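Local atomic coordinates of putative rhamnosidase (Streptomyces avermitilis, PDB entry 3W5M), a protein that hydrolyses terminal non-reducing alpha-L-rhamnose residues from alpha-L-rhamnosides, among them the citrus flavonoids naringin, rutin and hesperidin and the arabinogalactan-protein gum arabic. Residues Q44-S49 with S55-W60; T492-K495 with F499-D502; F764-D769 with T854-P859. All coordinates share one frame; numbering follows the deposited sequence.

Contact 1: Q44-S49 with S55-W60; sequences QVRVAS and SHPDVW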
loop_
_atom_site.group_PDB
_atom_site.type_symbol
_atom_site.label_atom_id
_atom_site.label_comp_id
_atom_site.label_asym_id
_atom_site.label_seq_id
_atom_site.Cartn_x
_atom_site.Cartn_y
_atom_site.Cartn_z
ATOM N N GLN A 44 27.699 -2.478 -26.847
ATOM C CA GLN A 44 28.641 -3.392 -26.249
ATOM C C GLN A 44 28.657 -3.183 -24.773
ATOM O O GLN A 44 28.917 -2.067 -24.307
ATOM C CB GLN A 44 30.057 -3.161 -26.800
ATOM C CG GLN A 44 31.154 -3.940 -26.075
ATOM C CD GLN A 44 32.534 -3.709 -26.678
ATOM O OE1 GLN A 44 32.750 -2.725 -27.389
ATOM N NE2 GLN A 44 33.482 -4.600 -26.367
ATOM N N VAL A 45 28.435 -4.272 -24.023
ATOM C CA VAL A 45 28.448 -4.210 -22.577
ATOM C C VAL A 45 29.656 -4.930 -22.000
ATOM O O VAL A 45 29.993 -6.020 -22.429
ATOM C CB VAL A 45 27.152 -4.814 -21.972
ATOM C CG1 VAL A 45 27.250 -4.871 -20.447
ATOM C CG2 VAL A 45 25.926 -4.046 -22.451
ATOM N N ARG A 46 30.305 -4.309 -21.033
ATOM C CA ARG A 46 31.359 -4.994 -20.286
ATOM C C ARG A 46 31.024 -5.015 -18.827
ATOM O O ARG A 46 30.478 -4.050 -18.316
ATOM C CB ARG A 46 32.683 -4.275 -20.447
ATOM C CG ARG A 46 33.259 -4.332 -21.835
ATOM C CD ARG A 46 34.478 -3.443 -21.839
ATOM N NE ARG A 46 35.301 -3.692 -23.012
ATOM C CZ ARG A 46 36.380 -2.984 -23.317
ATOM N NH1 ARG A 46 36.766 -1.969 -22.541
ATOM N NH2 ARG A 46 37.053 -3.291 -24.409
ATOM N N VAL A 47 31.373 -6.119 -18.166
ATOM C CA VAL A 47 31.156 -6.305 -16.741
ATOM C C VAL A 47 32.462 -6.826 -16.158
ATOM O O VAL A 47 33.090 -7.712 -16.747
ATOM C CB VAL A 47 30.028 -7.347 -16.452
ATOM C CG1 VAL A 47 29.722 -7.405 -14.964
ATOM C CG2 VAL A 47 28.774 -7.069 -17.260
ATOM N N ALA A 48 32.847 -6.279 -15.012
ATOM C CA ALA A 48 34.105 -6.598 -14.361
ATOM C C ALA A 48 34.001 -6.470 -12.844
ATOM O O ALA A 48 33.023 -5.906 -12.311
ATOM C CB ALA A 48 35.213 -5.695 -14.920
ATOM N N SER A 49 35.003 -6.991 -12.133
ATOM C CA SER A 49 34.981 -7.022 -10.674
ATOM C C SER A 49 35.440 -5.699 -10.054
ATOM O O SER A 49 35.371 -5.518 -8.840
ATOM C CB SER A 49 35.826 -8.196 -10.146
ATOM O OG SER A 49 37.206 -7.959 -10.384
ATOM N N SER A 55 38.446 -2.058 -18.624
ATOM C CA SER A 55 39.260 -2.062 -19.857
ATOM C C SER A 55 39.783 -3.459 -20.229
ATOM O O SER A 55 40.014 -3.755 -21.416
ATOM C CB SER A 55 40.418 -1.065 -19.748
ATOM O OG SER A 55 41.140 -1.261 -18.548
ATOM N N HIS A 56 39.960 -4.306 -19.213
ATOM C CA HIS A 56 40.254 -5.735 -19.395
ATOM C C HIS A 56 39.263 -6.532 -18.541
ATOM O O HIS A 56 39.621 -7.008 -17.467
ATOM C CB HIS A 56 41.696 -6.048 -18.982
ATOM C CG HIS A 56 42.696 -5.070 -19.516
ATOM N ND1 HIS A 56 43.206 -4.038 -18.756
ATOM C CD2 HIS A 56 43.259 -4.949 -20.744
ATOM C CE1 HIS A 56 44.051 -3.331 -19.489
ATOM N NE2 HIS A 56 44.099 -3.861 -20.699
ATOM N N PRO A 57 38.000 -6.650 -19.007
ATOM C CA PRO A 57 36.893 -7.176 -18.184
ATOM C C PRO A 57 37.012 -8.665 -17.883
ATOM O O PRO A 57 37.184 -9.464 -18.790
ATOM C CB PRO A 57 35.661 -6.919 -19.060
ATOM C CG PRO A 57 36.194 -6.904 -20.460
ATOM C CD PRO A 57 37.533 -6.242 -20.345
ATOM N N ASP A 58 36.900 -9.015 -16.608
ATOM C CA ASP A 58 37.021 -10.400 -16.153
ATOM C C ASP A 58 35.683 -11.125 -15.972
ATOM O O ASP A 58 35.682 -12.324 -15.714
ATOM C CB ASP A 58 37.821 -10.472 -14.850
ATOM C CG ASP A 58 37.207 -9.638 -13.740
ATOM O OD1 ASP A 58 36.182 -8.965 -13.987
ATOM O OD2 ASP A 58 37.745 -9.659 -12.619
ATOM N N VAL A 59 34.550 -10.422 -16.093
ATOM C CA VAL A 59 33.245 -11.111 -15.948
ATOM C C VAL A 59 32.595 -11.347 -17.312
ATOM O O VAL A 59 32.340 -12.476 -17.704
ATOM C CB VAL A 59 32.314 -10.363 -14.943
ATOM C CG1 VAL A 59 30.965 -11.054 -14.787
ATOM C CG2 VAL A 59 32.988 -10.209 -13.589
ATOM N N TRP A 60 32.342 -10.277 -18.060
ATOM C CA TRP A 60 31.663 -10.397 -19.345
ATOM C C TRP A 60 32.069 -9.277 -20.287
ATOM O O TRP A 60 32.364 -8.166 -19.861
ATOM C CB TRP A 60 30.145 -10.356 -19.159
ATOM C CG TRP A 60 29.311 -10.676 -20.390
ATOM C CD1 TRP A 60 29.510 -11.701 -21.288
ATOM C CD2 TRP A 60 28.105 -10.018 -20.802
ATOM N NE1 TRP A 60 28.522 -11.695 -22.236
ATOM C CE2 TRP A 60 27.642 -10.676 -21.963
ATOM C CE3 TRP A 60 27.369 -8.933 -20.299
ATOM C CZ2 TRP A 60 26.486 -10.275 -22.641
ATOM C CZ3 TRP A 60 26.228 -8.525 -20.980
ATOM C CH2 TRP A 60 25.790 -9.201 -22.138
#
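A classic beta bulge is formed where V59 and W60 together face V47, at the point where the chain returns from a loop to pair with strand 40-48. V47 O takes two N-H groups from the same face of its carbonyl plane: W60 N at 3.0 Å, nearly straight (169°), and V59 N, more bent (138°). V47 N closes the antiparallel pair with W60 O at 2.8 Å. On the side of V47 and W60 the packing is apolar. V47 CG2 meets the indole edge in its plane, 3.8 Å from W60 CE3, while V47 CG1, anti to the backbone N (chi1 -174°), reaches V59 CG1; a branched valine at V47 thus serves both neighbours, one methyl for each. Beyond the bulge, D58 grips S49 with both carboxylate oxygens, each through its syn lone pair: D58 OD1 accepts from S49 N at 3.0 Å and D58 OD2 from S49 OG at 2.9 Å. A short acidic side chain suits this exposed corner, where it binds backbone and hydroxyl at once. In the N-terminal immunoglobulin-like domain, strand 85-94 pairs with the other edge of strand 40-48, its Y86 touching V47 and V59, and Y75 meets W60 edge-to-face.

Contact 2: T492-K495 with F499-D502; sequences TEPK and FVLD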
loop_
_atom_site.group_PDB
_atom_site.type_symbol
_atom_site.label_atom_id
_atom_site.label_comp_id
_atom_site.label_asym_id
_atom_site.label_seq_id
_atom_site.Cartn_x
_atom_site.Cartn_y
_atom_site.Cartn_z
ATOM N N THR A 492 -6.419 24.739 15.114
ATOM C CA THR A 492 -7.682 25.224 15.642
ATOM C C THR A 492 -7.945 24.538 16.983
ATOM O O THR A 492 -7.317 23.533 17.308
ATOM C CB THR A 492 -8.878 24.991 14.685
ATOM O OG1 THR A 492 -9.105 23.589 14.505
ATOM C CG2 THR A 492 -8.642 25.624 13.345
ATOM N N GLU A 493 -8.858 25.101 17.765
ATOM C CA GLU A 493 -9.306 24.486 19.006
ATOM C C GLU A 493 -10.826 24.485 19.004
ATOM O O GLU A 493 -11.441 25.401 19.576
ATOM C CB GLU A 493 -8.750 25.256 20.222
ATOM C CG GLU A 493 -9.102 24.608 21.559
ATOM C CD GLU A 493 -8.579 25.369 22.792
ATOM O OE1 GLU A 493 -7.928 26.438 22.652
ATOM O OE2 GLU A 493 -8.821 24.878 23.921
ATOM N N PRO A 494 -11.450 23.494 18.324
ATOM C CA PRO A 494 -12.920 23.456 18.209
ATOM C C PRO A 494 -13.701 23.047 19.461
ATOM O O PRO A 494 -14.921 23.227 19.494
ATOM C CB PRO A 494 -13.170 22.447 17.074
ATOM C CG PRO A 494 -11.946 21.611 17.031
ATOM C CD PRO A 494 -10.802 22.480 17.465
ATOM N N LYS A 495 -13.016 22.470 20.446
ATOM C CA LYS A 495 -13.572 22.185 21.775
ATOM C C LYS A 495 -12.419 22.424 22.749
ATOM O O LYS A 495 -11.255 22.254 22.361
ATOM C CB LYS A 495 -14.067 20.740 21.896
ATOM C CG LYS A 495 -15.114 20.273 20.883
ATOM C CD LYS A 495 -16.508 20.821 21.159
ATOM C CE LYS A 495 -17.504 20.286 20.141
ATOM N NZ LYS A 495 -18.894 20.777 20.392
ATOM N N PHE A 499 -7.371 20.045 20.134
ATOM C CA PHE A 499 -6.786 20.830 19.059
ATOM C C PHE A 499 -6.801 20.029 17.768
ATOM O O PHE A 499 -6.635 18.802 17.794
ATOM C CB PHE A 499 -5.355 21.247 19.407
ATOM C CG PHE A 499 -5.265 22.097 20.651
ATOM C CD1 PHE A 499 -5.250 21.504 21.917
ATOM C CD2 PHE A 499 -5.233 23.489 20.558
ATOM C CE1 PHE A 499 -5.185 22.280 23.068
ATOM C CE2 PHE A 499 -5.163 24.276 21.704
ATOM C CZ PHE A 499 -5.143 23.671 22.962
ATOM N N VAL A 500 -7.034 20.720 16.657
ATOM C CA VAL A 500 -7.062 20.081 15.340
ATOM C C VAL A 500 -6.040 20.791 14.467
ATOM O O VAL A 500 -6.083 22.019 14.319
ATOM C CB VAL A 500 -8.475 20.093 14.709
ATOM C CG1 VAL A 500 -8.423 19.503 13.304
ATOM C CG2 VAL A 500 -9.474 19.325 15.565
ATOM N N LEU A 501 -5.078 20.035 13.931
ATOM C CA LEU A 501 -4.032 20.620 13.111
ATOM C C LEU A 501 -4.231 20.144 11.681
ATOM O O LEU A 501 -4.430 18.943 11.441
ATOM C CB LEU A 501 -2.626 20.276 13.635
ATOM C CG LEU A 501 -2.133 20.947 14.933
ATOM C CD1 LEU A 501 -2.798 20.347 16.157
ATOM C CD2 LEU A 501 -0.616 20.929 15.071
ATOM N N ASP A 502 -4.221 21.098 10.758
ATOM C CA ASP A 502 -4.482 20.858 9.342
ATOM C C ASP A 502 -3.171 20.833 8.593
ATOM O O ASP A 502 -2.415 21.801 8.619
ATOM C CB ASP A 502 -5.357 21.968 8.785
ATOM C CG ASP A 502 -5.744 21.758 7.327
ATOM O OD1 ASP A 502 -5.345 20.764 6.687
ATOM O OD2 ASP A 502 -6.508 22.604 6.820
#
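E493 lays its whole side chain alongside the ring of F499. E493 CB lies 4.0 Å from F499 CD2; CG then passes over the ring face as a CH-pi contact, 4.3 Å from the F499 centroid and 23° off the ring normal. With CG anti to the backbone N (chi1 -176°) and the chain extended beyond it, the carboxylate is carried outward along the CE2/CZ rim, its plane stacked at 30° to the aromatic one. E493 CD comes within 3.7 Å of F499 CE2, and OE1 within 3.6 Å of the same carbon. At the tip, OE2 bonds to the backbone N of G497 in the turn, so glutamate suits the place twice: methylenes for the ring, a charged end for the turn. Next to this pair, V500 CG2 packs at 3.7 Å on P494 CG, the two side chains crossing at about a right angle where the chain bends away at P494. The backbones are joined by T492 N to V500 O and V500 N to T492 O, both 2.9 Å. This reciprocal couple makes T492 and V500 an antiparallel hydrogen-bonded pair, the pairing of a beta hairpin, here of strands 480-493 and 498-503 in the concanavalin-like domain.

Contact 3: F764-D769 with T854-P859; sequences FAHSAD and TPRLLP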
loop_
_atom_site.group_PDB
_atom_site.type_symbol
_atom_site.label_atom_id
_atom_site.label_comp_id
_atom_site.label_asym_id
_atom_site.label_seq_id
_atom_site.Cartn_x
_atom_site.Cartn_y
_atom_site.Cartn_z
ATOM N N PHE A 764 -14.432 -10.915 -20.274
ATOM C CA PHE A 764 -13.969 -12.206 -20.757
ATOM C C PHE A 764 -13.336 -12.071 -22.156
ATOM O O PHE A 764 -12.202 -12.514 -22.389
ATOM C CB PHE A 764 -15.162 -13.203 -20.718
ATOM C CG PHE A 764 -14.866 -14.612 -21.205
ATOM C CD1 PHE A 764 -13.583 -15.165 -21.189
ATOM C CD2 PHE A 764 -15.911 -15.420 -21.644
ATOM C CE1 PHE A 764 -13.355 -16.461 -21.616
ATOM C CE2 PHE A 764 -15.682 -16.728 -22.063
ATOM C CZ PHE A 764 -14.404 -17.254 -22.050
ATOM N N ALA A 765 -14.078 -11.457 -23.081
ATOM C CA ALA A 765 -13.583 -11.163 -24.427
ATOM C C ALA A 765 -12.310 -10.343 -24.398
ATOM O O ALA A 765 -11.359 -10.669 -25.111
ATOM C CB ALA A 765 -14.639 -10.416 -25.237
ATOM N N HIS A 766 -12.304 -9.276 -23.595
ATOM C CA HIS A 766 -11.158 -8.370 -23.534
ATOM C C HIS A 766 -9.900 -9.104 -23.047
ATOM O O HIS A 766 -8.786 -8.858 -23.562
ATOM C CB HIS A 766 -11.446 -7.186 -22.605
ATOM C CG HIS A 766 -10.391 -6.118 -22.628
ATOM N ND1 HIS A 766 -10.032 -5.444 -23.775
ATOM C CD2 HIS A 766 -9.633 -5.596 -21.632
ATOM C CE1 HIS A 766 -9.102 -4.549 -23.489
ATOM N NE2 HIS A 766 -8.837 -4.624 -22.195
ATOM N N SER A 767 -10.078 -9.961 -22.039
ATOM C CA SER A 767 -8.976 -10.802 -21.573
ATOM C C SER A 767 -8.449 -11.745 -22.671
ATOM O O SER A 767 -7.239 -11.918 -22.802
ATOM C CB SER A 767 -9.354 -11.575 -20.318
ATOM O OG SER A 767 -9.344 -10.688 -19.229
ATOM N N ALA A 768 -9.347 -12.336 -23.460
ATOM C CA ALA A 768 -8.927 -13.159 -24.598
ATOM C C ALA A 768 -8.145 -12.346 -25.639
ATOM O O ALA A 768 -7.156 -12.832 -26.204
ATOM C CB ALA A 768 -10.141 -13.834 -25.253
ATOM N N ASP A 769 -8.606 -11.121 -25.887
ATOM C CA ASP A 769 -7.997 -10.174 -26.828
ATOM C C ASP A 769 -6.582 -9.853 -26.350
ATOM O O ASP A 769 -5.611 -9.930 -27.115
ATOM C CB ASP A 769 -8.843 -8.899 -26.870
ATOM C CG ASP A 769 -8.326 -7.843 -27.840
ATOM O OD1 ASP A 769 -7.272 -8.005 -28.497
ATOM O OD2 ASP A 769 -9.002 -6.806 -27.963
ATOM N N THR A 854 -15.603 4.554 -15.900
ATOM C CA THR A 854 -14.903 5.844 -15.849
ATOM C C THR A 854 -13.533 5.925 -16.553
ATOM O O THR A 854 -13.279 6.896 -17.241
ATOM C CB THR A 854 -14.816 6.393 -14.402
ATOM O OG1 THR A 854 -16.151 6.600 -13.921
ATOM C CG2 THR A 854 -14.034 7.733 -14.326
ATOM N N PRO A 855 -12.650 4.913 -16.366
ATOM C CA PRO A 855 -11.318 5.026 -16.971
ATOM C C PRO A 855 -11.352 5.031 -18.495
ATOM O O PRO A 855 -10.438 5.560 -19.120
ATOM C CB PRO A 855 -10.594 3.768 -16.462
ATOM C CG PRO A 855 -11.656 2.800 -16.165
ATOM C CD PRO A 855 -12.826 3.619 -15.685
ATOM N N ARG A 856 -12.411 4.458 -19.074
ATOM C CA ARG A 856 -12.527 4.334 -20.536
ATOM C C ARG A 856 -13.424 5.404 -21.175
ATOM O O ARG A 856 -13.512 5.500 -22.400
ATOM C CB ARG A 856 -13.012 2.908 -20.901
ATOM C CG ARG A 856 -12.111 1.782 -20.378
ATOM C CD ARG A 856 -12.685 0.379 -20.558
ATOM N NE ARG A 856 -11.740 -0.660 -20.112
ATOM C CZ ARG A 856 -10.817 -1.244 -20.883
ATOM N NH1 ARG A 856 -10.699 -0.925 -22.167
ATOM N NH2 ARG A 856 -9.999 -2.157 -20.364
ATOM N N LEU A 857 -14.073 6.229 -20.356
ATOM C CA LEU A 857 -15.096 7.167 -20.875
ATOM C C LEU A 857 -14.529 8.294 -21.751
ATOM O O LEU A 857 -14.946 8.481 -22.902
ATOM C CB LEU A 857 -15.936 7.746 -19.704
ATOM C CG LEU A 857 -16.944 8.893 -19.941
ATOM C CD1 LEU A 857 -18.146 8.405 -20.735
ATOM C CD2 LEU A 857 -17.397 9.483 -18.609
ATOM N N LEU A 858 -13.585 9.063 -21.226
ATOM C CA LEU A 858 -13.044 10.160 -22.007
ATOM C C LEU A 858 -12.274 9.634 -23.231
ATOM O O LEU A 858 -12.395 10.213 -24.329
ATOM C CB LEU A 858 -12.226 11.166 -21.169
ATOM C CG LEU A 858 -12.900 11.994 -20.050
ATOM C CD1 LEU A 858 -12.065 13.205 -19.673
ATOM C CD2 LEU A 858 -14.312 12.451 -20.428
ATOM N N PRO A 859 -11.493 8.536 -23.071
ATOM C CA PRO A 859 -10.844 7.938 -24.269
ATOM C C PRO A 859 -11.832 7.498 -25.393
ATOM O O PRO A 859 -11.602 7.812 -26.569
ATOM C CB PRO A 859 -10.101 6.726 -23.688
ATOM C CG PRO A 859 -9.762 7.163 -22.300
ATOM C CD PRO A 859 -11.014 7.889 -21.831
HETATM O O HOH W 1 -6.963 -3.098 -20.587
#
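The backbones of helices 756-777 and 854-863 stay well apart here, the nearest CA atoms, those of H766 and R856, being 13.1 Å from each other, and one side chain from each helix spans the distance. H766 and R856 reach out to each other across the gap, and their flat groups approach obliquely. The closest atoms are H766 NE2 and R856 NH2, 3.3 Å apart; the same arginine nitrogen lies 3.7 Å from H766 CD2. Ring and guanidinium are turned almost perpendicular, their planes 86° apart, so the groups do not stack. R856 covers its share of the gap with a chain extended from CG to NE, and in H766 a CG anti to the backbone N (chi1 -172°) extends the imidazole into the gap, where it meets the arginine. A water sits at the edge of the imidazole, in the ring plane, 2.9 Å from H766 NE2. It also accepts a weak hydrogen bond from R856 NH2 at 3.2 Å, and thus bridges the two side chains. Both residue types suit the place: histidine brings a flat ring with a polar atom at its far end, while arginine has the reach and several N-H groups, one of which, on NH1, goes to S820 OG. An alanine in place of H766 would remove the imidazole, and the bridging water would probably lose its imidazole partner while R856 NH2 faced a gap between the helices. Both helices belong to the six-hairpin, (alpha/alpha)6-barrel domain, and the side chain of R856 lies about 11 Å from that of W695, a rhamnose-binding residue. F764 packs against helices 713-732 and 783-800 and A768 against 783-800, whereas L857 and L858 rest on helix 867-875.

Overall arrangement
The three contacts follow one another along the chain without overlapping, and each belongs to a different domain: contact 1 to the N-terminal immunoglobulin-like domain, contact 2 to the concanavalin-like domain and contact 3 to the helical barrel. They share no sheet or helix. The centres of contacts 1 and 2 are about 62 Å apart, on opposite sides of the chain's centre, and the centre of contact 3 is about 46 Å from each of theirs; even the nearest atoms of contacts 2 and 3 are about 26 Å apart. Contacts 1 and 2 each join chain neighbours within a beta domain, whereas contact 3 links two helical segments with 84 residues between them in the domain that binds rhamnose for hydrolysis, reflecting the modular build of the enzyme.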